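Local coordinates for redox-sensing transcriptional repressor Rex (Thermoanaerobacter ethanolicus, PDB 3WGH), which probably acts as a DNA-binding homodimer that modulates transcription in response to the cellular balance of NADH and NAD(+), at residues Gly150-Pro155 against Ile174-Pro179; Asp157-Thr162 against Ile180-Pro185; Ala98-Thr103 against Leu125-Val130; Ile90-Leu95 against Lys113-Ile118. All coordinates share one frame; numbering follows the deposited sequence.

Interaction 1. Residues Gly150-Pro155 against Ile174-Pro179. With NAI (1,4-dihydronicotinamide adenine dinucleotide), chain I.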
# COMPACT_ATOMS: atom_id res chain seq x y z
N GLY B 150 9.72 0.65 14.16
CA GLY B 150 10.80 0.52 13.16
C GLY B 150 10.22 0.26 11.75
O GLY B 150 9.38 -0.63 11.55
N ILE B 151 10.60 1.12 10.81
CA ILE B 151 10.20 0.99 9.43
C ILE B 151 11.35 0.31 8.68
O ILE B 151 12.48 0.79 8.69
CB ILE B 151 9.95 2.37 8.85
CG1 ILE B 151 8.88 3.06 9.74
CG2 ILE B 151 9.66 2.16 7.33
CD1 ILE B 151 8.45 4.52 9.33
N LEU B 152 11.07 -0.84 8.10
CA LEU B 152 12.13 -1.70 7.56
C LEU B 152 12.16 -1.62 6.01
O LEU B 152 11.22 -2.06 5.33
CB LEU B 152 11.81 -3.14 8.00
CG LEU B 152 12.80 -3.98 8.81
CD1 LEU B 152 12.68 -5.44 8.31
CD2 LEU B 152 14.29 -3.52 8.68
N CYS B 153 13.21 -1.03 5.46
CA CYS B 153 13.29 -0.81 3.98
C CYS B 153 14.65 -1.27 3.49
O CYS B 153 15.36 -0.51 2.87
CB CYS B 153 13.12 0.67 3.60
SG CYS B 153 11.73 1.57 4.37
N ILE B 154 15.04 -2.46 3.90
CA ILE B 154 16.35 -3.05 3.53
C ILE B 154 16.10 -4.20 2.58
O ILE B 154 14.99 -4.68 2.48
CB ILE B 154 17.13 -3.55 4.78
CG1 ILE B 154 16.30 -4.50 5.65
CG2 ILE B 154 17.62 -2.38 5.67
CD1 ILE B 154 17.17 -5.31 6.66
N PRO B 155 17.13 -4.67 1.85
CA PRO B 155 16.92 -5.84 1.01
C PRO B 155 16.56 -7.05 1.86
O PRO B 155 16.80 -7.05 3.10
CB PRO B 155 18.30 -6.07 0.33
CG PRO B 155 19.13 -4.85 0.64
CD PRO B 155 18.53 -4.22 1.88
N ILE B 174 6.75 -3.10 13.91
CA ILE B 174 7.57 -3.08 12.70
C ILE B 174 6.64 -2.81 11.51
O ILE B 174 5.68 -3.55 11.26
CB ILE B 174 8.34 -4.43 12.50
CG1 ILE B 174 9.36 -4.61 13.66
CG2 ILE B 174 9.09 -4.40 11.17
CD1 ILE B 174 10.29 -5.83 13.51
N TRP B 175 6.93 -1.74 10.77
CA TRP B 175 6.27 -1.48 9.48
C TRP B 175 7.17 -2.04 8.38
O TRP B 175 8.21 -1.50 8.11
CB TRP B 175 5.99 0.03 9.30
CG TRP B 175 4.95 0.35 8.25
CD1 TRP B 175 3.91 -0.47 7.81
CD2 TRP B 175 4.85 1.56 7.50
NE1 TRP B 175 3.15 0.20 6.89
CE2 TRP B 175 3.72 1.43 6.63
CE3 TRP B 175 5.57 2.76 7.50
CZ2 TRP B 175 3.33 2.42 5.75
CZ3 TRP B 175 5.20 3.77 6.60
CH2 TRP B 175 4.07 3.60 5.75
N ASN B 176 6.81 -3.20 7.84
CA ASN B 176 7.74 -3.99 7.06
C ASN B 176 7.42 -3.86 5.55
O ASN B 176 6.30 -4.17 5.14
CB ASN B 176 7.66 -5.47 7.47
CG ASN B 176 8.45 -6.37 6.49
OD1 ASN B 176 9.55 -5.99 6.08
ND2 ASN B 176 7.85 -7.45 6.02
N PHE B 177 8.36 -3.37 4.74
CA PHE B 177 8.21 -3.35 3.30
C PHE B 177 8.82 -4.58 2.62
O PHE B 177 8.67 -4.75 1.41
CB PHE B 177 8.83 -2.07 2.71
CG PHE B 177 8.02 -0.85 2.99
CD1 PHE B 177 7.12 -0.37 2.04
CD2 PHE B 177 8.08 -0.23 4.26
CE1 PHE B 177 6.27 0.79 2.35
CE2 PHE B 177 7.33 0.94 4.54
CZ PHE B 177 6.42 1.43 3.61
N LEU B 178 9.52 -5.42 3.34
CA LEU B 178 10.18 -6.51 2.59
C LEU B 178 9.23 -7.60 2.18
O LEU B 178 8.39 -8.00 2.95
CB LEU B 178 11.35 -7.13 3.34
CG LEU B 178 12.24 -6.34 4.28
CD1 LEU B 178 13.55 -7.06 4.34
CD2 LEU B 178 12.39 -4.83 4.03
N PRO B 179 9.47 -8.22 1.01
CA PRO B 179 8.55 -9.25 0.60
C PRO B 179 8.88 -10.61 1.22
O PRO B 179 8.97 -11.59 0.49
CB PRO B 179 8.74 -9.28 -0.94
CG PRO B 179 10.19 -9.00 -1.12
CD PRO B 179 10.50 -7.96 -0.02
PA NAI I . 17.88 0.05 -2.02
O1A NAI I . 18.97 -0.91 -2.38
O2A NAI I . 17.74 1.39 -2.67
O5B NAI I . 18.06 0.37 -0.46
C5B NAI I . 18.40 -0.60 0.52
C4B NAI I . 19.27 0.12 1.55
O4B NAI I . 19.41 -0.75 2.65
C3B NAI I . 20.71 0.36 1.04
O3B NAI I . 21.12 1.67 1.44
C2B NAI I . 21.56 -0.62 1.83
O2B NAI I . 22.85 -0.13 2.18
C1B NAI I . 20.76 -0.68 3.12
N9A NAI I . 20.99 -1.90 3.91
C8A NAI I . 21.34 -3.12 3.45
N7A NAI I . 21.37 -3.94 4.54
C5A NAI I . 21.10 -3.21 5.65
C6A NAI I . 21.02 -3.48 7.01
N6A NAI I . 21.24 -4.73 7.45
N1A NAI I . 20.67 -2.51 7.89
C2A NAI I . 20.49 -1.26 7.48
N3A NAI I . 20.61 -0.99 6.18
C4A NAI I . 20.88 -1.93 5.25
O3 NAI I . 16.50 -0.81 -2.08
PN NAI I . 15.04 -0.13 -2.14
O1N NAI I . 14.71 -0.08 -3.59
O2N NAI I . 15.15 1.08 -1.23
O5D NAI I . 14.07 -1.23 -1.44
C5D NAI I . 14.11 -1.49 -0.03
C4D NAI I . 13.21 -2.70 0.21
O4D NAI I . 11.82 -2.43 -0.08
C3D NAI I . 13.63 -3.87 -0.67
O3D NAI I . 13.51 -5.03 0.16
C2D NAI I . 12.56 -3.92 -1.73
O2D NAI I . 12.48 -5.25 -2.29
C1D NAI I . 11.33 -3.46 -0.93
N1N NAI I . 10.19 -2.96 -1.73
C2N NAI I . 8.94 -3.41 -1.41
C3N NAI I . 7.83 -3.08 -2.08
C7N NAI I . 6.54 -3.58 -1.56
O7N NAI I . 5.50 -3.61 -2.22
N7N NAI I . 6.53 -3.92 -0.26
C4N NAI I . 7.92 -2.14 -3.28
C5N NAI I . 9.34 -1.70 -3.57
C6N NAI I . 10.37 -2.08 -2.80
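Leu152 and Trp175 make the straightest of the three backbone bonds between these neighbouring parallel strands: Leu152 N gives its hydrogen to Trp175 O over 2.9 Å at 171°. Trp175 N returns a bond to Gly150 O (2.8 Å), and Phe177 N, bonded to Leu152 O, carries the pairing just past the strand ends. Packing is tight where Ile151 and Trp175 run alongside each other. Ile151 CD1 meets Trp175 CE3 at the indole edge, 3.8 Å away, while Ile151 CG2 touches Phe177 CE2. That phenyl carbon stands over one indole face, offset toward its rim, and Cys153 SG lies obliquely beside the phenyl ring. The indole NE1 bonds to Ser198 of the second subunit. Equally close-set is Leu178, which packs obliquely on Leu152 (CG to Leu152 CD1, 4.2 Å) and on Ile154 CG1. Asn176 OD1 touches Leu152 CD1 and closes an Asx turn by accepting from Leu178 N at 2.8 Å, the donor standing above the amide's carbonyl plane. Asn176 ND2 reaches Leu178 O at 3.2 Å and also Asn192. Replacing this asparagine with a leucine would probably leave Leu178 N without its acceptor and the turn less fixed. The contact thins only toward the partly exposed Pro155 and Pro179, the latter packed on Tyr102 of the second subunit. Here the NADH enters: Ile154 O takes the ribose O3D at 2.8 Å, and Phe177 O the carboxamide N7N, also at 2.8 Å. Parallel strands of one beta-alpha-beta unit, with a dinucleotide bound at their C-terminal ends, are typical of the Rossmann fold.

Interaction 2. Residues Asp157-Thr162 against Ile180-Pro185. With ZN (zinc ion), chain G.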
# COMPACT_ATOMS: atom_id res chain seq x y z
N ASP B 157 17.75 -10.21 2.19
CA ASP B 157 18.70 -11.26 2.57
C ASP B 157 19.08 -11.23 4.05
O ASP B 157 19.60 -10.22 4.56
CB ASP B 157 19.97 -11.24 1.67
CG ASP B 157 20.77 -9.91 1.76
OD1 ASP B 157 21.52 -9.71 2.75
OD2 ASP B 157 20.65 -9.07 0.85
N ASN B 158 18.83 -12.33 4.76
CA ASN B 158 19.08 -12.41 6.21
C ASN B 158 18.43 -11.24 7.02
O ASN B 158 18.87 -10.93 8.12
CB ASN B 158 20.60 -12.53 6.50
CG ASN B 158 20.91 -13.11 7.93
OD1 ASN B 158 20.23 -14.01 8.41
ND2 ASN B 158 21.94 -12.56 8.60
N ALA B 159 17.35 -10.66 6.48
CA ALA B 159 16.55 -9.60 7.16
C ALA B 159 16.01 -9.96 8.53
O ALA B 159 15.76 -9.06 9.31
CB ALA B 159 15.34 -9.17 6.26
N GLN B 160 15.74 -11.24 8.77
CA GLN B 160 15.25 -11.72 10.06
C GLN B 160 16.20 -11.25 11.16
O GLN B 160 15.76 -10.81 12.25
CB GLN B 160 15.15 -13.25 10.11
CG GLN B 160 14.53 -13.80 11.43
CD GLN B 160 13.09 -13.29 11.65
OE1 GLN B 160 12.25 -13.37 10.75
NE2 GLN B 160 12.80 -12.75 12.84
N TYR B 161 17.49 -11.34 10.86
CA TYR B 161 18.51 -10.96 11.82
C TYR B 161 18.31 -9.51 12.25
O TYR B 161 18.41 -9.22 13.43
CB TYR B 161 19.94 -11.15 11.24
CG TYR B 161 21.01 -10.68 12.20
CD1 TYR B 161 21.42 -11.50 13.27
CD2 TYR B 161 21.61 -9.42 12.06
CE1 TYR B 161 22.41 -11.06 14.19
CE2 TYR B 161 22.56 -8.95 13.01
CZ TYR B 161 22.95 -9.79 14.05
OH TYR B 161 23.89 -9.36 14.96
N THR B 162 18.11 -8.59 11.30
CA THR B 162 17.84 -7.19 11.62
C THR B 162 16.53 -7.00 12.43
O THR B 162 16.53 -6.33 13.46
CB THR B 162 17.83 -6.31 10.38
OG1 THR B 162 19.17 -6.11 9.97
CG2 THR B 162 17.30 -4.93 10.68
N ILE B 180 9.05 -10.70 2.53
CA ILE B 180 9.21 -12.02 3.16
C ILE B 180 8.31 -12.07 4.37
O ILE B 180 7.66 -11.07 4.70
CB ILE B 180 10.65 -12.29 3.62
CG1 ILE B 180 11.10 -11.30 4.66
CG2 ILE B 180 11.60 -12.21 2.45
CD1 ILE B 180 12.58 -11.39 4.90
N ASP B 181 8.24 -13.23 5.00
CA ASP B 181 7.61 -13.34 6.30
C ASP B 181 8.61 -13.16 7.42
O ASP B 181 9.41 -14.08 7.71
CB ASP B 181 7.04 -14.73 6.46
CG ASP B 181 5.91 -14.97 5.54
OD1 ASP B 181 5.01 -14.12 5.54
OD2 ASP B 181 5.94 -16.00 4.84
N LEU B 182 8.54 -12.02 8.09
CA LEU B 182 9.31 -11.83 9.31
C LEU B 182 8.65 -12.54 10.51
O LEU B 182 7.44 -12.59 10.64
CB LEU B 182 9.54 -10.34 9.57
CG LEU B 182 10.40 -9.57 8.55
CD1 LEU B 182 10.31 -8.09 8.94
CD2 LEU B 182 11.86 -10.01 8.62
N LYS B 183 9.47 -13.16 11.35
CA LYS B 183 9.00 -13.77 12.58
C LYS B 183 9.23 -12.76 13.72
O LYS B 183 10.37 -12.30 13.93
CB LYS B 183 9.71 -15.11 12.82
CG LYS B 183 9.40 -16.15 11.68
CD LYS B 183 10.33 -17.40 11.71
CE LYS B 183 11.69 -17.19 11.00
NZ LYS B 183 12.47 -18.46 10.91
N VAL B 184 8.15 -12.38 14.39
CA VAL B 184 8.24 -11.55 15.62
C VAL B 184 7.38 -12.16 16.71
O VAL B 184 6.44 -12.86 16.41
CB VAL B 184 7.71 -10.10 15.37
CG1 VAL B 184 8.60 -9.40 14.37
CG2 VAL B 184 6.25 -10.13 14.93
N PRO B 185 7.72 -11.88 17.99
CA PRO B 185 6.90 -12.38 19.05
C PRO B 185 5.50 -11.80 18.93
O PRO B 185 5.28 -10.76 18.28
CB PRO B 185 7.58 -11.87 20.33
CG PRO B 185 8.94 -11.43 19.91
CD PRO B 185 8.87 -11.09 18.47
ZN ZN G . 3.19 -15.13 4.53
O HOH W 1 12.17 -15.11 8.72
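Gln160 grips the backbone of Lys183 through both ends of its amide: Lys183 N donates to Gln160 OE1 at 2.9 Å along an almost straight line (178°), and Gln160 NE2 donates to Lys183 O at 2.7 Å, on a lone pair and in the carbonyl plane. The side chain gets there by leaving with CG anti to the backbone N (chi1 -176°) and then bending at chi2. One water donates to both Gln160 OE1 and Asp181 O, and Gln160 NE2 has a further partner in Asp164. With an alanine at this position, both polar groups of the Lys183 backbone would probably lose their mates and the loop would be freer to move off the helix. Farther out, Lys183 CB rests 3.7 Å from Gln160 OE1. Next to the amide, Ala159 CB meets Ile180 CD1 at 3.8 Å and Leu182 CD2 at 4.3 Å. Asp181 points away from the helix and binds zinc through OD1 (2.3 Å), a site shared with Glu24 of the second subunit. The arrangement ties the first turn of a Rossmann-type crossover helix, 159-168, to the loop that follows strand 173-176.

Interaction 3. Residues Ala98-Thr103 against Leu125-Val130. With NAI (1,4-dihydronicotinamide adenine dinucleotide), chain C.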
# COMPACT_ATOMS: atom_id res chain seq x y z
N ALA B 98 12.38 7.84 0.23
CA ALA B 98 11.02 8.21 -0.12
C ALA B 98 10.12 8.33 1.12
O ALA B 98 9.46 9.35 1.32
CB ALA B 98 10.41 7.22 -1.18
N ILE B 99 10.14 7.31 2.00
CA ILE B 99 9.34 7.34 3.25
C ILE B 99 9.77 8.49 4.19
O ILE B 99 8.94 9.25 4.66
CB ILE B 99 9.40 5.96 3.98
CG1 ILE B 99 8.75 4.84 3.14
CG2 ILE B 99 8.78 6.07 5.42
CD1 ILE B 99 7.45 5.24 2.49
N ALA B 100 11.07 8.63 4.43
CA ALA B 100 11.60 9.73 5.21
C ALA B 100 11.10 11.11 4.75
O ALA B 100 10.72 11.96 5.58
CB ALA B 100 13.10 9.67 5.20
N ASN B 101 11.03 11.31 3.44
CA ASN B 101 10.61 12.62 2.89
C ASN B 101 9.11 12.80 2.80
O ASN B 101 8.64 13.86 2.40
CB ASN B 101 11.26 12.89 1.53
CG ASN B 101 12.74 13.20 1.67
OD1 ASN B 101 13.13 14.09 2.43
ND2 ASN B 101 13.58 12.43 0.99
N TYR B 102 8.35 11.79 3.15
CA TYR B 102 6.92 11.97 3.20
C TYR B 102 6.49 12.68 4.52
O TYR B 102 6.04 12.02 5.46
CB TYR B 102 6.20 10.63 3.04
CG TYR B 102 4.82 10.80 2.44
CD1 TYR B 102 4.63 11.40 1.18
CD2 TYR B 102 3.69 10.41 3.15
CE1 TYR B 102 3.34 11.58 0.64
CE2 TYR B 102 2.39 10.59 2.64
CZ TYR B 102 2.24 11.17 1.39
OH TYR B 102 0.98 11.28 0.89
N THR B 103 6.55 14.01 4.54
CA THR B 103 6.31 14.80 5.77
C THR B 103 4.85 14.78 6.25
O THR B 103 4.52 15.26 7.34
CB THR B 103 6.73 16.28 5.59
OG1 THR B 103 5.89 16.88 4.60
CG2 THR B 103 8.18 16.39 5.16
N LEU B 125 24.53 11.74 5.82
CA LEU B 125 23.57 12.36 4.91
C LEU B 125 22.38 12.91 5.69
O LEU B 125 21.89 12.27 6.62
CB LEU B 125 23.14 11.37 3.81
CG LEU B 125 22.03 11.73 2.82
CD1 LEU B 125 22.53 12.64 1.68
CD2 LEU B 125 21.36 10.47 2.25
N LYS B 126 21.94 14.11 5.33
CA LYS B 126 20.84 14.81 5.98
C LYS B 126 19.54 14.61 5.21
O LYS B 126 19.44 14.94 4.03
CB LYS B 126 21.12 16.32 6.03
CG LYS B 126 22.01 16.78 7.18
CD LYS B 126 21.18 17.29 8.38
CE LYS B 126 21.94 18.39 9.17
NZ LYS B 126 23.29 17.93 9.62
N ILE B 127 18.53 14.08 5.89
CA ILE B 127 17.19 13.99 5.35
C ILE B 127 16.27 14.63 6.39
O ILE B 127 16.27 14.23 7.56
CB ILE B 127 16.79 12.50 5.03
CG1 ILE B 127 17.75 11.92 3.99
CG2 ILE B 127 15.33 12.41 4.49
CD1 ILE B 127 18.05 10.43 4.14
N ARG B 128 15.52 15.64 5.97
CA ARG B 128 14.86 16.57 6.89
C ARG B 128 15.85 17.00 7.96
O ARG B 128 16.88 17.61 7.68
CB ARG B 128 13.64 15.93 7.56
CG ARG B 128 12.91 14.85 6.76
CD ARG B 128 11.54 15.32 6.27
NE ARG B 128 11.65 16.09 5.03
CZ ARG B 128 11.44 17.40 4.93
NH1 ARG B 128 11.57 18.00 3.75
NH2 ARG B 128 11.10 18.12 6.00
N ASP B 129 15.55 16.64 9.20
CA ASP B 129 16.36 17.09 10.32
C ASP B 129 17.18 15.94 10.91
O ASP B 129 17.69 16.04 12.03
CB ASP B 129 15.48 17.74 11.40
CG ASP B 129 14.20 16.95 11.67
OD1 ASP B 129 13.89 16.69 12.86
OD2 ASP B 129 13.50 16.60 10.70
N VAL B 130 17.27 14.83 10.19
CA VAL B 130 17.94 13.67 10.75
C VAL B 130 19.12 13.33 9.90
O VAL B 130 19.17 13.71 8.75
CB VAL B 130 16.99 12.44 10.97
CG1 VAL B 130 15.91 12.81 11.95
CG2 VAL B 130 16.37 11.96 9.67
PA NAI C . 11.66 12.91 -5.33
O1A NAI C . 11.58 14.42 -5.19
O2A NAI C . 12.76 12.03 -4.80
O5B NAI C . 11.55 12.54 -6.93
C5B NAI C . 10.71 13.22 -7.85
C4B NAI C . 11.37 13.16 -9.24
O4B NAI C . 10.46 13.61 -10.22
C3B NAI C . 12.60 14.04 -9.40
O3B NAI C . 13.59 13.18 -9.98
C2B NAI C . 12.17 15.16 -10.37
O2B NAI C . 13.21 15.56 -11.28
C1B NAI C . 11.10 14.44 -11.17
N9A NAI C . 10.00 15.25 -11.71
C8A NAI C . 9.42 16.35 -11.23
N7A NAI C . 8.39 16.67 -12.07
C5A NAI C . 8.35 15.76 -13.08
C6A NAI C . 7.53 15.52 -14.19
N6A NAI C . 6.50 16.32 -14.54
N1A NAI C . 7.79 14.47 -15.01
C2A NAI C . 8.80 13.63 -14.74
N3A NAI C . 9.59 13.83 -13.68
C4A NAI C . 9.39 14.88 -12.84
O3 NAI C . 10.34 12.43 -4.54
PN NAI C . 10.01 10.92 -4.03
O1N NAI C . 10.46 10.73 -2.61
O2N NAI C . 10.40 9.95 -5.12
O5D NAI C . 8.41 10.94 -4.02
C5D NAI C . 7.70 10.82 -5.26
C4D NAI C . 6.21 11.13 -5.08
O4D NAI C . 5.51 10.07 -4.40
C3D NAI C . 6.01 12.38 -4.25
O3D NAI C . 4.83 13.01 -4.77
C2D NAI C . 5.75 11.84 -2.86
O2D NAI C . 4.98 12.76 -2.08
C1D NAI C . 4.95 10.59 -3.18
N1N NAI C . 4.91 9.57 -2.10
C2N NAI C . 3.67 8.98 -1.89
C3N NAI C . 3.45 8.04 -0.98
C7N NAI C . 2.10 7.42 -0.87
O7N NAI C . 1.80 6.83 0.15
N7N NAI C . 1.25 7.49 -1.90
C4N NAI C . 4.59 7.59 -0.09
C5N NAI C . 5.90 8.31 -0.39
C6N NAI C . 6.02 9.21 -1.35
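Arg128 and Ile127, at the start of a type II' turn, meet Ala100 and its neighbours at the C-terminal part of helix 94-100 in the Rossmann-type domain. The turn, from Ile127 to Val130, links the short edge strand 126-127 to strand 130-134, and its two backbone bonds between Ile127 and Val130 hold it closed. The contact illustrates how a helix can be covered at the margin of a sheet by packing alone, since the two segments share no hydrogen bond here. Ile127 supplies the apolar part. With chi1 at -61°, its CG1 lies beside the backbone N and the CG2 branch is turned to the helix, pressing on Ala100 CB at 3.6 Å and on Asn101 OD1 at 3.5 Å; the Asn101 side chain crosses it at about a right angle. Ala100, buried and pointing toward the turn, is small enough to let the isoleucine methyl this close; it also rests on Leu112 and Ile89 of the sheet. Arg128 has the most surface covered. Bent at chi2 and chi3, its chain curls in so that CD lies 3.5 Å from Ala100 O, a carbonyl that would probably favour the positive charge nearby. Tyr102, by contrast, points away from the turn and lays one ring face over the nicotinamide of an NADH hydrogen-bonded by the second subunit. The guanidinium of Arg128 meets Asn101 OD1 at its edge, NE to OD1 3.6 Å, with the two flat groups 85° apart, while Thr103 CG2 sits over one guanidinium face, offset toward its rim, 3.4 Å from Arg128 CZ.

Interaction 4. Residues Ile90-Leu95 against Lys113-Ile118. With NAI (1,4-dihydronicotinamide adenine dinucleotide), chain I.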
# COMPACT_ATOMS: atom_id res chain seq x y z
N ILE B 90 15.04 1.87 8.95
CA ILE B 90 16.24 1.06 8.69
C ILE B 90 16.32 0.89 7.21
O ILE B 90 15.40 0.32 6.58
CB ILE B 90 16.10 -0.38 9.31
CG1 ILE B 90 15.55 -0.27 10.73
CG2 ILE B 90 17.45 -1.14 9.31
CD1 ILE B 90 16.39 0.57 11.56
N GLY B 91 17.45 1.33 6.64
CA GLY B 91 17.63 1.36 5.20
C GLY B 91 17.40 2.76 4.62
O GLY B 91 16.26 3.21 4.43
N ALA B 92 18.49 3.43 4.30
CA ALA B 92 18.42 4.74 3.73
C ALA B 92 18.61 4.67 2.24
O ALA B 92 19.24 5.56 1.68
CB ALA B 92 19.51 5.62 4.36
N GLY B 93 18.13 3.61 1.59
CA GLY B 93 18.15 3.59 0.13
C GLY B 93 16.99 4.37 -0.49
O GLY B 93 16.46 5.33 0.09
N ASN B 94 16.59 3.94 -1.69
CA ASN B 94 15.53 4.62 -2.42
C ASN B 94 14.20 4.64 -1.66
O ASN B 94 13.61 5.71 -1.41
CB ASN B 94 15.35 4.01 -3.82
CG ASN B 94 16.55 4.27 -4.75
OD1 ASN B 94 17.08 5.39 -4.82
ND2 ASN B 94 17.02 3.22 -5.42
N LEU B 95 13.71 3.47 -1.28
CA LEU B 95 12.44 3.43 -0.51
C LEU B 95 12.52 4.18 0.85
O LEU B 95 11.60 4.95 1.23
CB LEU B 95 11.96 2.00 -0.33
CG LEU B 95 10.62 1.84 0.39
CD1 LEU B 95 9.53 2.59 -0.38
CD2 LEU B 95 10.34 0.33 0.46
N LYS B 113 12.86 9.90 14.22
CA LYS B 113 13.92 10.19 15.17
C LYS B 113 15.31 9.81 14.64
O LYS B 113 16.30 10.38 15.07
CB LYS B 113 13.67 9.52 16.52
CG LYS B 113 12.43 9.97 17.28
CD LYS B 113 12.57 11.35 17.89
CE LYS B 113 13.34 11.27 19.22
NZ LYS B 113 12.80 10.20 20.18
N GLY B 114 15.40 8.81 13.76
CA GLY B 114 16.70 8.50 13.20
C GLY B 114 16.57 7.59 11.98
O GLY B 114 15.49 6.99 11.76
N ILE B 115 17.63 7.54 11.17
CA ILE B 115 17.63 6.70 9.98
C ILE B 115 18.97 6.01 9.91
O ILE B 115 19.99 6.64 10.20
CB ILE B 115 17.30 7.50 8.70
CG1 ILE B 115 17.27 6.57 7.49
CG2 ILE B 115 18.35 8.56 8.43
CD1 ILE B 115 16.33 7.05 6.36
N PHE B 116 18.96 4.71 9.61
CA PHE B 116 20.09 3.83 9.83
C PHE B 116 20.40 3.11 8.56
O PHE B 116 19.51 2.80 7.79
CB PHE B 116 19.80 2.86 10.98
CG PHE B 116 19.58 3.58 12.30
CD1 PHE B 116 20.68 3.85 13.16
CD2 PHE B 116 18.34 4.09 12.61
CE1 PHE B 116 20.49 4.57 14.37
CE2 PHE B 116 18.12 4.79 13.82
CZ PHE B 116 19.21 5.07 14.67
N ASP B 117 21.70 2.97 8.27
CA ASP B 117 22.14 2.22 7.07
C ASP B 117 23.46 1.50 7.36
O ASP B 117 24.11 1.81 8.37
CB ASP B 117 22.27 3.16 5.86
CG ASP B 117 22.13 2.40 4.52
OD1 ASP B 117 21.04 2.45 3.90
OD2 ASP B 117 23.08 1.70 4.12
N ILE B 118 23.80 0.47 6.59
CA ILE B 118 25.14 -0.15 6.75
C ILE B 118 26.18 0.47 5.80
O ILE B 118 27.32 0.04 5.79
CB ILE B 118 25.20 -1.66 6.40
CG1 ILE B 118 24.58 -1.93 5.03
CG2 ILE B 118 24.68 -2.52 7.48
CD1 ILE B 118 24.50 -3.40 4.72
PA NAI I . 17.88 0.05 -2.02
O1A NAI I . 18.97 -0.91 -2.38
O2A NAI I . 17.74 1.39 -2.67
O5B NAI I . 18.06 0.37 -0.46
C5B NAI I . 18.40 -0.60 0.52
C4B NAI I . 19.27 0.12 1.55
O4B NAI I . 19.41 -0.75 2.65
C3B NAI I . 20.71 0.36 1.04
O3B NAI I . 21.12 1.67 1.44
C2B NAI I . 21.56 -0.62 1.83
O2B NAI I . 22.85 -0.13 2.18
C1B NAI I . 20.76 -0.68 3.12
N9A NAI I . 20.99 -1.90 3.91
C8A NAI I . 21.34 -3.12 3.45
N7A NAI I . 21.37 -3.94 4.54
C5A NAI I . 21.10 -3.21 5.65
C6A NAI I . 21.02 -3.48 7.01
N6A NAI I . 21.24 -4.73 7.45
N1A NAI I . 20.67 -2.51 7.89
C2A NAI I . 20.49 -1.26 7.48
N3A NAI I . 20.61 -0.99 6.18
C4A NAI I . 20.88 -1.93 5.25
O3 NAI I . 16.50 -0.81 -2.08
PN NAI I . 15.04 -0.13 -2.14
O1N NAI I . 14.71 -0.08 -3.59
O2N NAI I . 15.15 1.08 -1.23
O5D NAI I . 14.07 -1.23 -1.44
C5D NAI I . 14.11 -1.49 -0.03
C4D NAI I . 13.21 -2.70 0.21
O4D NAI I . 11.82 -2.43 -0.08
C3D NAI I . 13.63 -3.87 -0.67
O3D NAI I . 13.51 -5.03 0.16
C2D NAI I . 12.56 -3.92 -1.73
O2D NAI I . 12.48 -5.25 -2.29
C1D NAI I . 11.33 -3.46 -0.93
N1N NAI I . 10.19 -2.96 -1.73
C2N NAI I . 8.94 -3.41 -1.41
C3N NAI I . 7.83 -3.08 -2.08
C7N NAI I . 6.54 -3.58 -1.56
O7N NAI I . 5.50 -3.61 -2.22
N7N NAI I . 6.53 -3.92 -0.26
C4N NAI I . 7.92 -2.14 -3.28
C5N NAI I . 9.34 -1.70 -3.57
C6N NAI I . 10.37 -2.08 -2.80
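Ile90 pairs with Phe116 in parallel register, and Gly91 N bonds to Phe116 O at 2.8 Å just as the chain leaves strand 85-90. On one face Ile90 CD1 packs obliquely on Phe116, nearest its CB; on the other Ala92 CB touches Ile115 CG1 at 4.0 Å. The Asp117 side chain, swung to a chi1 of -155°, brings its carboxylate back toward the loop, where OD1 accepts from Ala92 N at 2.8 Å with the anti lone pair. This is the glycine-rich GxGxxG loop of the Rossmann fold followed by the acidic residue at the end of the second strand. Gly91 has backbone angles that call for glycine, and a side chain on Gly93 would collide with O5B of the NADH. Asp117 grips both hydroxyls of the adenosine ribose: OD1 takes O3B at 2.6 Å and OD2 takes O2B at 2.7 Å, OD2 being shared with Asn119 N. At the start of helix 94-100, Asn94 N donates to the phosphate oxygen O2A at 3.0 Å, nearly straight at 171°. The other phosphate is held through its O2N, which accepts from Leu95 N at 2.8 Å. The adenine lies between Ile118 CG1 and Ile90 CG2, the latter 3.6 Å from C2A.

In the fold
Interactions 1 and 4 are buried and share the central parallel sheet, where the backbones of Ile90, Ile151 and Cys153 are probably hydrogen-bonded. Both bond to the same NADH, interaction 4 through the adenosine ribose and the phosphates, interaction 1 through the nicotinamide ribose and the carboxamide. Interactions 2 and 3 are only partly buried and lie at different margins, their centres about 25 Å apart. Interaction 2 relies on a side-chain amide bonded to a loop, interaction 3 on packing round an arginine. Interaction 2 abuts interaction 1 through Leu182 on Leu152 and Ala159 on Leu178, extending the same beta-alpha-beta unit outward. Interaction 3 shares helix 94-100 with interaction 4, taking its far end.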